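Local coordinates for Sfrice_029225 (Spodoptera frugiperda, PDB 6I50), which probably acts as a trimeric cytokine of the tumour necrosis factor family that binds TNF-type receptors, at residues A[85-90]-A[135-140]; A[68-73]-A[127-132]; A[4-9]-A[155-160]. One frame throughout, in Å; residues are numbered along the deposited sequence.

Contact 1 (A[85-90]-A[135-140]); sequences ISWVLH and LAVRNT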
loop_
_atom_site.group_PDB
_atom_site.type_symbol
_atom_site.label_atom_id
_atom_site.label_comp_id
_atom_site.label_asym_id
_atom_site.label_seq_id
_atom_site.Cartn_x
_atom_site.Cartn_y
_atom_site.Cartn_z
ATOM N N ILE A 85 -3.074 7.019 -16.383
ATOM C CA ILE A 85 -2.828 7.974 -15.314
ATOM C C ILE A 85 -1.637 7.461 -14.518
ATOM O O ILE A 85 -1.509 6.253 -14.284
ATOM C CB ILE A 85 -4.072 8.178 -14.422
ATOM C CG1 ILE A 85 -4.690 6.840 -14.014
ATOM C CG2 ILE A 85 -5.121 9.001 -15.161
ATOM C CD1 ILE A 85 -4.275 6.361 -12.644
ATOM N N SER A 86 -0.746 8.373 -14.140
ATOM C CA SER A 86 0.473 7.969 -13.458
ATOM C C SER A 86 1.028 9.166 -12.705
ATOM O O SER A 86 0.931 10.304 -13.178
ATOM C CB SER A 86 1.502 7.419 -14.457
ATOM O OG SER A 86 2.720 7.068 -13.819
ATOM N N TRP A 87 1.593 8.906 -11.531
ATOM C CA TRP A 87 2.277 9.940 -10.768
ATOM C C TRP A 87 3.687 9.492 -10.405
ATOM O O TRP A 87 4.012 8.296 -10.401
ATOM C CB TRP A 87 1.501 10.336 -9.493
ATOM C CG TRP A 87 1.204 9.237 -8.503
ATOM C CD1 TRP A 87 -0.003 8.635 -8.292
ATOM C CD2 TRP A 87 2.111 8.662 -7.552
ATOM N NE1 TRP A 87 0.096 7.707 -7.277
ATOM C CE2 TRP A 87 1.386 7.701 -6.808
ATOM C CE3 TRP A 87 3.466 8.857 -7.262
ATOM C CZ2 TRP A 87 1.973 6.935 -5.803
ATOM C CZ3 TRP A 87 4.048 8.094 -6.263
ATOM C CH2 TRP A 87 3.302 7.141 -5.548
ATOM N N VAL A 88 4.525 10.486 -10.104
ATOM C CA VAL A 88 5.889 10.273 -9.633
ATOM C C VAL A 88 6.097 11.085 -8.362
ATOM O O VAL A 88 5.553 12.185 -8.215
ATOM C CB VAL A 88 6.946 10.655 -10.693
ATOM C CG1 VAL A 88 7.019 9.580 -11.772
ATOM C CG2 VAL A 88 6.633 12.007 -11.295
ATOM N N LEU A 89 6.880 10.532 -7.440
ATOM C CA LEU A 89 7.270 11.221 -6.221
ATOM C C LEU A 89 8.659 11.808 -6.444
ATOM O O LEU A 89 9.616 11.061 -6.646
ATOM C CB LEU A 89 7.271 10.247 -5.040
ATOM C CG LEU A 89 7.709 10.853 -3.709
ATOM C CD1 LEU A 89 6.707 11.901 -3.246
ATOM C CD2 LEU A 89 7.890 9.783 -2.641
ATOM N N HIS A 90 8.765 13.137 -6.424
ATOM C CA HIS A 90 10.017 13.832 -6.707
ATOM C C HIS A 90 10.674 14.310 -5.421
ATOM O O HIS A 90 10.030 14.961 -4.595
ATOM C CB HIS A 90 9.776 15.029 -7.626
ATOM C CG HIS A 90 9.554 14.650 -9.055
ATOM N ND1 HIS A 90 8.764 15.391 -9.908
ATOM C CD2 HIS A 90 10.025 13.609 -9.783
ATOM C CE1 HIS A 90 8.758 14.823 -11.101
ATOM N NE2 HIS A 90 9.514 13.740 -11.051
ATOM N N LEU A 135 9.579 16.787 -0.846
ATOM C CA LEU A 135 8.894 15.765 -1.626
ATOM C C LEU A 135 7.668 16.380 -2.275
ATOM O O LEU A 135 6.880 17.045 -1.599
ATOM C CB LEU A 135 8.470 14.582 -0.757
ATOM C CG LEU A 135 9.591 13.858 -0.012
ATOM C CD1 LEU A 135 8.996 12.775 0.885
ATOM C CD2 LEU A 135 10.593 13.257 -0.981
ATOM N N ALA A 136 7.504 16.144 -3.572
ATOM C CA ALA A 136 6.317 16.568 -4.301
ATOM C C ALA A 136 5.814 15.413 -5.151
ATOM O O ALA A 136 6.597 14.576 -5.604
ATOM C CB ALA A 136 6.601 17.773 -5.204
ATOM N N VAL A 137 4.505 15.377 -5.364
ATOM C CA VAL A 137 3.882 14.413 -6.265
ATOM C C VAL A 137 3.497 15.150 -7.538
ATOM O O VAL A 137 2.778 16.156 -7.485
ATOM C CB VAL A 137 2.651 13.749 -5.629
ATOM C CG1 VAL A 137 2.161 12.609 -6.511
ATOM C CG2 VAL A 137 2.968 13.236 -4.235
ATOM N N ARG A 138 3.963 14.655 -8.681
ATOM C CA ARG A 138 3.575 15.193 -9.978
ATOM C C ARG A 138 2.962 14.086 -10.819
ATOM O O ARG A 138 3.325 12.918 -10.688
ATOM C CB ARG A 138 4.771 15.793 -10.734
ATOM C CG ARG A 138 5.270 17.110 -10.170
ATOM C CD ARG A 138 6.371 17.715 -11.037
ATOM N NE ARG A 138 6.771 19.017 -10.513
ATOM C CZ ARG A 138 7.614 19.185 -9.495
ATOM N NH1 ARG A 138 8.169 18.133 -8.913
ATOM N NH2 ARG A 138 7.913 20.405 -9.063
ATOM N N ASN A 139 2.027 14.455 -11.687
ATOM C CA ASN A 139 1.594 13.510 -12.702
ATOM C C ASN A 139 2.679 13.402 -13.769
ATOM O O ASN A 139 3.458 14.336 -13.988
ATOM C CB ASN A 139 0.259 13.951 -13.307
ATOM C CG ASN A 139 -0.841 14.045 -12.265
ATOM O OD1 ASN A 139 -0.868 13.273 -11.300
ATOM N ND2 ASN A 139 -1.745 15.004 -12.442
ATOM N N THR A 140 2.763 12.233 -14.407
ATOM C CA THR A 140 3.798 12.039 -15.415
ATOM C C THR A 140 3.466 12.715 -16.735
ATOM O O THR A 140 4.383 13.048 -17.491
ATOM C CB THR A 140 4.035 10.550 -15.665
ATOM O OG1 THR A 140 2.909 10.011 -16.370
ATOM C CG2 THR A 140 4.212 9.817 -14.352
#
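His90 and Arg138, diagonal across the two antiparallel strands (His90 pairs with Ala136, Arg138 with Val88), put their side chains on the same face, crossing at about a right angle. Arg138 runs extended from CG to NE and then turns at chi4 (81°), which places CZ; NH1 donates to ND1 of His90 at 3.0 Å, close to the ring plane but bent, with 145° at the hydrogen. The guanidinium is turned 37° from the ring rather than stacked on it, and CD of Arg138 also lies at the ring edge, 3.5 Å from ND1. A second bond, from NE to the backbone O of Asp34, fixes the guanidinium's rotation. An alanine in place of Arg138 would probably leave His90 ND1 and Asp34 O without their donors and the imidazole freer to turn.

The opposite face carries Trp87, Leu89 and Val137. With CG of Trp87 between its backbone N and carbonyl carbon, Val137 CG1 comes obliquely to the indole, 4.0 Å from Trp87 CG. Leu89 CD1 reaches Val137 CG2 at 4.1 Å. The indole NE1 bonds to Cys121 O and Ser86 OG to Cys105 O, tying strand 84-92 to both halves of the Cys105-Cys121 disulfide. At the strand end, Thr140 N donates to Ser86 O over 2.9 Å from above the carbonyl plane, while Thr140 CG2 lies 3.2 Å from Ser86 OG.

The pair belongs to the outer sheet of the TNF jelly roll, with its apolar face turned toward the inner sheet. On the face of His90 and Arg138, acceptance by ND1 means that this nitrogen bears no proton here; the charge of Arg138, with Arg99 close by, would probably disfavour a cationic His90.

Contact 2 (A[68-73]-A[127-132]); sequences GVYLVY and LFLKAG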
loop_
_atom_site.group_PDB
_atom_site.type_symbol
_atom_site.label_atom_id
_atom_site.label_comp_id
_atom_site.label_asym_id
_atom_site.label_seq_id
_atom_site.Cartn_x
_atom_site.Cartn_y
_atom_site.Cartn_z
ATOM N N GLY A 68 16.574 9.870 7.955
ATOM C CA GLY A 68 16.333 8.499 8.359
ATOM C C GLY A 68 15.644 7.721 7.263
ATOM O O GLY A 68 15.448 8.206 6.144
ATOM N N VAL A 69 15.296 6.484 7.601
ATOM C CA VAL A 69 14.499 5.642 6.715
ATOM C C VAL A 69 13.041 5.814 7.109
ATOM O O VAL A 69 12.678 5.602 8.272
ATOM C CB VAL A 69 14.928 4.170 6.789
ATOM C CG1 VAL A 69 14.001 3.299 5.949
ATOM C CG2 VAL A 69 16.358 4.025 6.309
ATOM N N TYR A 70 12.220 6.223 6.144
ATOM C CA TYR A 70 10.805 6.493 6.342
ATOM C C TYR A 70 9.971 5.524 5.523
ATOM O O TYR A 70 10.325 5.191 4.392
ATOM C CB TYR A 70 10.407 7.898 5.869
ATOM C CG TYR A 70 10.885 9.058 6.697
ATOM C CD1 TYR A 70 12.225 9.426 6.711
ATOM C CD2 TYR A 70 9.989 9.812 7.432
ATOM C CE1 TYR A 70 12.660 10.505 7.443
ATOM C CE2 TYR A 70 10.409 10.892 8.171
ATOM C CZ TYR A 70 11.743 11.235 8.181
ATOM O OH TYR A 70 12.148 12.316 8.924
ATOM N N LEU A 71 8.826 5.129 6.071
ATOM C CA LEU A 71 7.765 4.576 5.248
ATOM C C LEU A 71 7.013 5.750 4.635
ATOM O O LEU A 71 6.478 6.589 5.362
ATOM C CB LEU A 71 6.828 3.699 6.075
ATOM C CG LEU A 71 5.582 3.164 5.353
ATOM C CD1 LEU A 71 5.972 2.115 4.312
ATOM C CD2 LEU A 71 4.596 2.580 6.360
ATOM N N VAL A 72 7.012 5.837 3.311
ATOM C CA VAL A 72 6.356 6.922 2.585
ATOM C C VAL A 72 5.243 6.299 1.757
ATOM O O VAL A 72 5.463 5.280 1.097
ATOM C CB VAL A 72 7.346 7.681 1.681
ATOM C CG1 VAL A 72 6.641 8.809 0.940
ATOM C CG2 VAL A 72 8.516 8.227 2.503
ATOM N N TYR A 73 4.054 6.895 1.789
ATOM C CA TYR A 73 2.950 6.369 0.996
ATOM C C TYR A 73 2.209 7.523 0.333
ATOM O O TYR A 73 2.138 8.632 0.874
ATOM C CB TYR A 73 1.993 5.512 1.849
ATOM C CG TYR A 73 1.406 6.240 3.037
ATOM C CD1 TYR A 73 0.265 7.030 2.894
ATOM C CD2 TYR A 73 1.990 6.141 4.298
ATOM C CE1 TYR A 73 -0.266 7.717 3.973
ATOM C CE2 TYR A 73 1.456 6.818 5.390
ATOM C CZ TYR A 73 0.328 7.602 5.217
ATOM O OH TYR A 73 -0.198 8.277 6.291
ATOM N N LEU A 127 11.950 4.409 2.363
ATOM C CA LEU A 127 12.830 5.274 1.585
ATOM C C LEU A 127 13.780 6.028 2.504
ATOM O O LEU A 127 13.393 6.458 3.594
ATOM C CB LEU A 127 12.012 6.283 0.769
ATOM C CG LEU A 127 11.061 5.710 -0.285
ATOM C CD1 LEU A 127 10.131 6.810 -0.792
ATOM C CD2 LEU A 127 11.843 5.065 -1.426
ATOM N N PHE A 128 15.028 6.186 2.074
ATOM C CA PHE A 128 15.951 7.024 2.819
ATOM C C PHE A 128 15.697 8.479 2.456
ATOM O O PHE A 128 15.721 8.844 1.278
ATOM C CB PHE A 128 17.403 6.657 2.526
ATOM C CG PHE A 128 18.380 7.610 3.137
ATOM C CD1 PHE A 128 18.739 7.491 4.474
ATOM C CD2 PHE A 128 18.898 8.664 2.395
ATOM C CE1 PHE A 128 19.616 8.391 5.051
ATOM C CE2 PHE A 128 19.778 9.560 2.964
ATOM C CZ PHE A 128 20.136 9.426 4.291
ATOM N N LEU A 129 15.463 9.309 3.470
ATOM C CA LEU A 129 15.237 10.736 3.276
ATOM C C LEU A 129 16.190 11.522 4.160
ATOM O O LEU A 129 16.483 11.112 5.289
ATOM C CB LEU A 129 13.793 11.125 3.604
ATOM C CG LEU A 129 12.707 10.353 2.844
ATOM C CD1 LEU A 129 11.329 10.720 3.360
ATOM C CD2 LEU A 129 12.799 10.622 1.350
ATOM N N LYS A 130 16.677 12.649 3.644
ATOM C CA LYS A 130 17.571 13.526 4.388
ATOM C C LYS A 130 16.819 14.736 4.928
ATOM O O LYS A 130 15.897 15.252 4.292
ATOM C CB LYS A 130 18.721 14.028 3.508
ATOM C CG LYS A 130 19.649 12.957 2.999
ATOM C CD LYS A 130 20.936 13.560 2.450
ATOM C CE LYS A 130 21.775 14.168 3.558
ATOM N NZ LYS A 130 23.214 14.225 3.174
ATOM N N ALA A 131 17.242 15.201 6.104
ATOM C CA ALA A 131 16.833 16.519 6.563
ATOM C C ALA A 131 17.073 17.534 5.452
ATOM O O ALA A 131 18.130 17.536 4.813
ATOM C CB ALA A 131 17.603 16.912 7.829
ATOM N N GLY A 132 16.064 18.366 5.191
ATOM C CA GLY A 132 16.132 19.329 4.112
ATOM C C GLY A 132 15.542 18.863 2.797
ATOM O O GLY A 132 15.385 19.680 1.881
#
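Tyr70 and Leu129 meet because both have CG anti to the carbonyl carbon, Tyr70 at chi1 -71°, and because CD1 of Leu129 then continues anti to CA (chi2 174°). The side chains cross at about a right angle, and the leucine methyl CD1 comes obliquely to the phenol ring, 3.7 Å from Tyr70 CD1 and 3.9 Å from Tyr70 CB. The same methyl faces Val72 tip to tip, 3.9 Å from Val72 CG2. Leu127 crosses Val72 at about a right angle, placing its CD1 3.8 Å from Val72 CB, so two leucines close on one valine.

Strands 68-80 and 117-129 are antiparallel neighbours in the inner sheet of the TNF jelly roll, and Tyr70, Val72, Leu127 and Leu129 turn to the interior of the sandwich. Four backbone bonds join Gly68 to Leu129 and Tyr70 to Leu127, the shortest being Leu127 N to Tyr70 O at 2.7 Å. Val69 and Phe128 lie on the other face, where both pack on Trp45 of a neighbouring subunit. There Gly68 O lies oblique to the Phe128 ring, 3.8 Å from Phe128 CD1. The phenol OH of Tyr70 is held by a hydrogen bond with His66 O.

Contact 3 (A[4-9]-A[155-160]); sequences IAAHFH and IGLVKL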
loop_
_atom_site.group_PDB
_atom_site.type_symbol
_atom_site.label_atom_id
_atom_site.label_comp_id
_atom_site.label_asym_id
_atom_site.label_seq_id
_atom_site.Cartn_x
_atom_site.Cartn_y
_atom_site.Cartn_z
ATOM N N ILE A 4 8.011 10.825 14.640
ATOM C CA ILE A 4 8.395 11.727 13.550
ATOM C C ILE A 4 7.604 11.278 12.324
ATOM O O ILE A 4 8.051 10.444 11.537
ATOM C CB ILE A 4 9.904 11.728 13.323
ATOM C CG1 ILE A 4 10.611 12.140 14.622
ATOM C CG2 ILE A 4 10.287 12.666 12.179
ATOM C CD1 ILE A 4 12.102 12.255 14.498
ATOM N N ALA A 5 6.406 11.840 12.163
ATOM C CA ALA A 5 5.449 11.325 11.196
ATOM C C ALA A 5 4.427 12.408 10.889
ATOM O O ALA A 5 4.174 13.287 11.713
ATOM C CB ALA A 5 4.744 10.072 11.726
ATOM N N ALA A 6 3.834 12.322 9.704
ATOM C CA ALA A 6 2.825 13.283 9.283
ATOM C C ALA A 6 1.981 12.667 8.175
ATOM O O ALA A 6 2.458 11.836 7.398
ATOM C CB ALA A 6 3.462 14.597 8.807
ATOM N N HIS A 7 0.719 13.088 8.118
ATOM C CA HIS A 7 -0.203 12.679 7.070
ATOM C C HIS A 7 -0.872 13.927 6.519
ATOM O O HIS A 7 -1.396 14.735 7.288
ATOM C CB HIS A 7 -1.264 11.708 7.600
ATOM C CG HIS A 7 -2.233 11.248 6.557
ATOM N ND1 HIS A 7 -1.994 10.157 5.747
ATOM C CD2 HIS A 7 -3.442 11.734 6.186
ATOM C CE1 HIS A 7 -3.021 9.983 4.933
ATOM N NE2 HIS A 7 -3.914 10.924 5.181
ATOM N N PHE A 8 -0.821 14.101 5.202
ATOM C CA PHE A 8 -1.440 15.237 4.529
ATOM C C PHE A 8 -2.435 14.700 3.514
ATOM O O PHE A 8 -2.108 13.786 2.750
ATOM C CB PHE A 8 -0.387 16.106 3.834
ATOM C CG PHE A 8 0.768 16.461 4.717
ATOM C CD1 PHE A 8 0.680 17.539 5.582
ATOM C CD2 PHE A 8 1.930 15.699 4.707
ATOM C CE1 PHE A 8 1.740 17.871 6.411
ATOM C CE2 PHE A 8 2.996 16.026 5.528
ATOM C CZ PHE A 8 2.893 17.112 6.389
ATOM N N HIS A 9 -3.642 15.259 3.492
ATOM C CA HIS A 9 -4.659 14.722 2.601
ATOM C C HIS A 9 -5.293 15.835 1.777
ATOM O O HIS A 9 -5.129 17.026 2.058
ATOM C CB HIS A 9 -5.736 13.919 3.369
ATOM C CG HIS A 9 -6.402 14.671 4.481
ATOM N ND1 HIS A 9 -6.810 14.055 5.645
ATOM C CD2 HIS A 9 -6.767 15.970 4.596
ATOM C CE1 HIS A 9 -7.379 14.944 6.438
ATOM N NE2 HIS A 9 -7.369 16.115 5.825
ATOM N N ILE A 155 -0.754 12.003 1.076
ATOM C CA ILE A 155 0.660 11.642 1.150
ATOM C C ILE A 155 1.062 11.662 2.619
ATOM O O ILE A 155 0.715 12.590 3.354
ATOM C CB ILE A 155 1.560 12.581 0.315
ATOM C CG1 ILE A 155 3.041 12.280 0.568
ATOM C CG2 ILE A 155 1.264 14.054 0.607
ATOM C CD1 ILE A 155 3.984 12.990 -0.392
ATOM N N GLY A 156 1.731 10.604 3.064
ATOM C CA GLY A 156 2.113 10.497 4.455
ATOM C C GLY A 156 3.460 9.820 4.579
ATOM O O GLY A 156 3.944 9.165 3.649
ATOM N N LEU A 157 4.079 10.012 5.740
ATOM C CA LEU A 157 5.372 9.402 5.987
ATOM C C LEU A 157 5.570 9.221 7.479
ATOM O O LEU A 157 5.113 10.033 8.291
ATOM C CB LEU A 157 6.550 10.209 5.413
ATOM C CG LEU A 157 6.572 11.676 4.970
ATOM C CD1 LEU A 157 5.738 12.610 5.825
ATOM C CD2 LEU A 157 8.022 12.144 4.943
ATOM N N VAL A 158 6.278 8.146 7.818
ATOM C CA VAL A 158 6.559 7.765 9.193
ATOM C C VAL A 158 8.031 7.397 9.262
ATOM O O VAL A 158 8.473 6.477 8.567
ATOM C CB VAL A 158 5.690 6.579 9.655
ATOM C CG1 VAL A 158 6.016 6.218 11.102
ATOM C CG2 VAL A 158 4.199 6.875 9.484
ATOM N N LYS A 159 8.787 8.087 10.109
ATOM C CA LYS A 159 10.179 7.697 10.285
ATOM C C LYS A 159 10.255 6.369 11.031
ATOM O O LYS A 159 9.645 6.202 12.092
ATOM C CB LYS A 159 10.960 8.771 11.031
ATOM C CG LYS A 159 12.454 8.483 11.062
ATOM C CD LYS A 159 13.207 9.528 11.852
ATOM C CE LYS A 159 14.642 9.090 12.059
ATOM N NZ LYS A 159 15.059 9.267 13.468
ATOM N N LEU A 160 11.013 5.428 10.466
ATOM C CA LEU A 160 11.159 4.085 11.014
ATOM C C LEU A 160 12.465 3.874 11.755
ATOM O O LEU A 160 12.495 3.106 12.724
ATOM C CB LEU A 160 11.073 3.041 9.897
ATOM C CG LEU A 160 9.814 3.067 9.039
ATOM C CD1 LEU A 160 9.914 1.965 7.989
ATOM C CD2 LEU A 160 8.588 2.887 9.906
HETATM O O HOH W 1 9.272 8.045 14.372
#
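Phe8 and Ile155 exchange two short backbone hydrogen bonds: Phe8 N to Ile155 O at 2.8 Å, with 164° at the hydrogen, and Ile155 N to Phe8 O, also 2.8 Å. Ile155 O lies at the edge of the phenyl ring as well, 3.6 Å from Phe8 CD2, the CG of Phe8 being anti to its carbonyl carbon (chi1 -49°). Ala6 pairs with Leu157 in the same way, and Lys159 N donates to Ile4 O. A water extends the pairing beyond that bond, accepting from Ile4 N at 3.1 Å and donating to Lys159 O at 3.0 Å.

In the inner sheet of the TNF jelly roll this joins the N-terminal strand 5-10 to the long strand 144-161. Its Ala5, His7 and Val158 face is the one turned to the other subunits: His7 packs on Ala125 and Val158 on Leu160 of a neighbouring subunit. His7 pairs with Gly156, their CA atoms 4.1 Å apart; a CB on Gly156 would lie only 3.1 Å from His7 ND1, the atom that hydrogen-bonds with Tyr73 OH. Ile4 and Lys159 lie side by side, pointing the same way, with CD1 of Ile4 4.0 Å from CD of Lys159; the ammonium NZ of Lys159 forms a salt bridge with Asp162.

In the fold
Contacts 2 and 3, their centres about 10 Å apart, belong to one antiparallel sheet, where strands 68-80 and 144-161 are neighbours; Val69 O and Leu160 N are probably hydrogen-bonded between them. Contact 1 lies in the other sheet, its centre about 16 Å from that of contact 2 and 17 Å from that of contact 3. Leu89, Leu135 and Val137 bridge the sheets, packing on Val72, Leu127, Leu129, Ile155 and Leu157. Along the chain the segments of contacts 1 and 2 alternate, while 4-9 and 155-160 bracket them all. This order, the chain passing between the sheets, is that of the TNF-family jelly roll, with contacts 2 and 3 on the sheet that meets the other subunits.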